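Ribonucleoside triphosphate reductase (Lactobacillus leichmannii, PDB 1L1L) catalyses the cobalamin-dependent reduction of ribonucleoside triphosphates to 2'-deoxyribonucleotides as an allosterically regulated monomeric class II ribonucleotide reductase. Local coordinates at residues E607-K611 / Y698-S702. Numbering follows the deposited sequence.
Sequences EFPIK and YEKRS
Arg701 NH2 reaches Glu607 OE1 at 2.7 Å, a charged hydrogen bond and salt bridge that ties helix 698-702 to strand 607-611. The N-H...O angle is 146°, and OE1 is met on its anti side, with carboxylate and guanidinium planes 52° apart. In Arg701, chi2 and chi3, both near -63°, bend the chain so that the guanidinium reaches Glu607, while the Glu607 chain runs out extended beyond CG. The same NH2 gives a second bond to a water 2.9 Å away, at the guanidinium edge, and this water donates to Glu607 O at 2.7 Å. One nitrogen thus serves both the carboxylate and, through water, the main-chain carbonyl of a single glutamate. Glu607 OE2 lies close to Glu595 and forms a long, weak ion pair with Arg574, so the guanidinium of Arg701 probably offsets part of a crowded negative charge.

Beside this polar end, Pro609 packs its CG against Arg701 CB at 3.6 Å and its CB against Tyr698 CD2. Tyr698, with CG anti to the backbone N, puts its ring against Pro609-Lys611: Pro609 C lies at the edge, in plane, Lys611 CB sits over one face in a CH-pi contact, 3.9 Å from the centroid, and Ser702 OG lies above the opposite face near the rim. Tyr698 O accepts the helical bond from Ser702 N at 2.9 Å. Tyr698 OH has a weak hydrogen bond to Lys25, and Lys611 NZ a long, weak ion pair with Asp616. Residues 607, 609 and 611 face the helix in the alternation of strand 603-611, antiparallel to 593-596 on one side and to 570-578 on the other: a surface helix packed on one face of a four-stranded antiparallel sheet, at the periphery of the chain.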
loop_
_atom_site.group_PDB
_atom_site.type_symbol
_atom_site.label_atom_id
_atom_site.label_comp_id
_atom_site.label_asym_id
_atom_site.label_seq_id
_atom_site.Cartn_x
_atom_site.Cartn_y
_atom_site.Cartn_z
ATOM N N GLU A 607 -2.166 -26.901 -4.800
ATOM C CA GLU A 607 -2.182 -27.071 -3.350
ATOM C C GLU A 607 -0.806 -27.134 -2.680
ATOM O O GLU A 607 0.015 -28.023 -2.976
ATOM C CB GLU A 607 -2.998 -28.319 -3.010
ATOM C CG GLU A 607 -4.307 -28.371 -3.810
ATOM C CD GLU A 607 -5.260 -29.460 -3.371
ATOM O OE1 GLU A 607 -4.910 -30.261 -2.479
ATOM O OE2 GLU A 607 -6.384 -29.509 -3.928
ATOM N N PHE A 608 -0.570 -26.195 -1.763
ATOM C CA PHE A 608 0.703 -26.125 -1.034
ATOM C C PHE A 608 0.514 -26.440 0.444
ATOM O O PHE A 608 -0.103 -25.663 1.177
ATOM C CB PHE A 608 1.334 -24.725 -1.138
ATOM C CG PHE A 608 1.738 -24.324 -2.531
ATOM C CD1 PHE A 608 0.783 -23.943 -3.472
ATOM C CD2 PHE A 608 3.088 -24.330 -2.906
ATOM C CE1 PHE A 608 1.163 -23.572 -4.772
ATOM C CE2 PHE A 608 3.477 -23.966 -4.194
ATOM C CZ PHE A 608 2.518 -23.587 -5.131
ATOM N N PRO A 609 1.015 -27.598 0.903
ATOM C CA PRO A 609 0.874 -27.942 2.324
ATOM C C PRO A 609 1.761 -26.966 3.111
ATOM O O PRO A 609 2.900 -26.717 2.714
ATOM C CB PRO A 609 1.404 -29.378 2.393
ATOM C CG PRO A 609 1.116 -29.912 1.002
ATOM C CD PRO A 609 1.507 -28.748 0.124
ATOM N N ILE A 610 1.249 -26.399 4.202
ATOM C CA ILE A 610 2.040 -25.449 4.984
ATOM C C ILE A 610 1.890 -25.587 6.489
ATOM O O ILE A 610 0.780 -25.674 7.017
ATOM C CB ILE A 610 1.704 -23.979 4.618
ATOM C CG1 ILE A 610 2.064 -23.708 3.158
ATOM C CG2 ILE A 610 2.470 -23.028 5.538
ATOM C CD1 ILE A 610 1.808 -22.281 2.710
ATOM N N LYS A 611 3.027 -25.599 7.173
ATOM C CA LYS A 611 3.048 -25.706 8.625
ATOM C C LYS A 611 3.479 -24.379 9.218
ATOM O O LYS A 611 4.527 -23.842 8.861
ATOM C CB LYS A 611 4.020 -26.794 9.074
ATOM C CG LYS A 611 4.127 -26.922 10.585
ATOM C CD LYS A 611 5.018 -28.095 10.985
ATOM C CE LYS A 611 5.063 -28.260 12.505
ATOM N NZ LYS A 611 5.882 -29.441 12.922
ATOM N N TYR A 698 -0.797 -33.172 6.999
ATOM C CA TYR A 698 0.240 -32.289 6.501
ATOM C C TYR A 698 1.505 -33.057 6.134
ATOM O O TYR A 698 2.061 -32.868 5.059
ATOM C CB TYR A 698 0.578 -31.215 7.538
ATOM C CG TYR A 698 1.879 -30.517 7.246
ATOM C CD1 TYR A 698 3.057 -30.909 7.878
ATOM C CD2 TYR A 698 1.949 -29.511 6.281
ATOM C CE1 TYR A 698 4.282 -30.316 7.554
ATOM C CE2 TYR A 698 3.164 -28.916 5.948
ATOM C CZ TYR A 698 4.326 -29.324 6.588
ATOM O OH TYR A 698 5.529 -28.739 6.252
ATOM N N GLU A 699 1.957 -33.925 7.031
ATOM C CA GLU A 699 3.164 -34.694 6.777
ATOM C C GLU A 699 3.005 -35.579 5.545
ATOM O O GLU A 699 3.915 -35.668 4.716
ATOM C CB GLU A 699 3.501 -35.537 8.002
ATOM C CG GLU A 699 3.428 -34.733 9.284
ATOM C CD GLU A 699 4.044 -35.447 10.460
ATOM O OE1 GLU A 699 3.684 -36.621 10.699
ATOM O OE2 GLU A 699 4.886 -34.830 11.150
ATOM N N LYS A 700 1.847 -36.223 5.418
ATOM C CA LYS A 700 1.592 -37.083 4.269
ATOM C C LYS A 700 1.666 -36.276 2.972
ATOM O O LYS A 700 2.384 -36.638 2.036
ATOM C CB LYS A 700 0.214 -37.743 4.383
ATOM C CG LYS A 700 0.093 -38.767 5.501
ATOM C CD LYS A 700 -1.214 -39.537 5.405
ATOM C CE LYS A 700 -1.305 -40.622 6.469
ATOM N NZ LYS A 700 -2.456 -41.542 6.218
ATOM N N ARG A 701 0.927 -35.173 2.934
ATOM C CA ARG A 701 0.894 -34.305 1.764
ATOM C C ARG A 701 2.251 -33.708 1.380
ATOM O O ARG A 701 2.619 -33.704 0.209
ATOM C CB ARG A 701 -0.123 -33.188 1.989
ATOM C CG ARG A 701 -1.550 -33.692 2.044
ATOM C CD ARG A 701 -1.922 -34.300 0.707
ATOM N NE ARG A 701 -1.886 -33.288 -0.341
ATOM C CZ ARG A 701 -2.819 -32.352 -0.498
ATOM N NH1 ARG A 701 -3.859 -32.319 0.327
ATOM N NH2 ARG A 701 -2.709 -31.453 -1.473
ATOM N N SER A 702 2.996 -33.204 2.356
ATOM C CA SER A 702 4.300 -32.623 2.055
ATOM C C SER A 702 5.268 -33.678 1.512
ATOM O O SER A 702 6.215 -33.356 0.788
ATOM C CB SER A 702 4.885 -31.951 3.304
ATOM O OG SER A 702 4.830 -32.813 4.426
HETATM O O HOH W 1 -0.394 -30.739 -3.038
#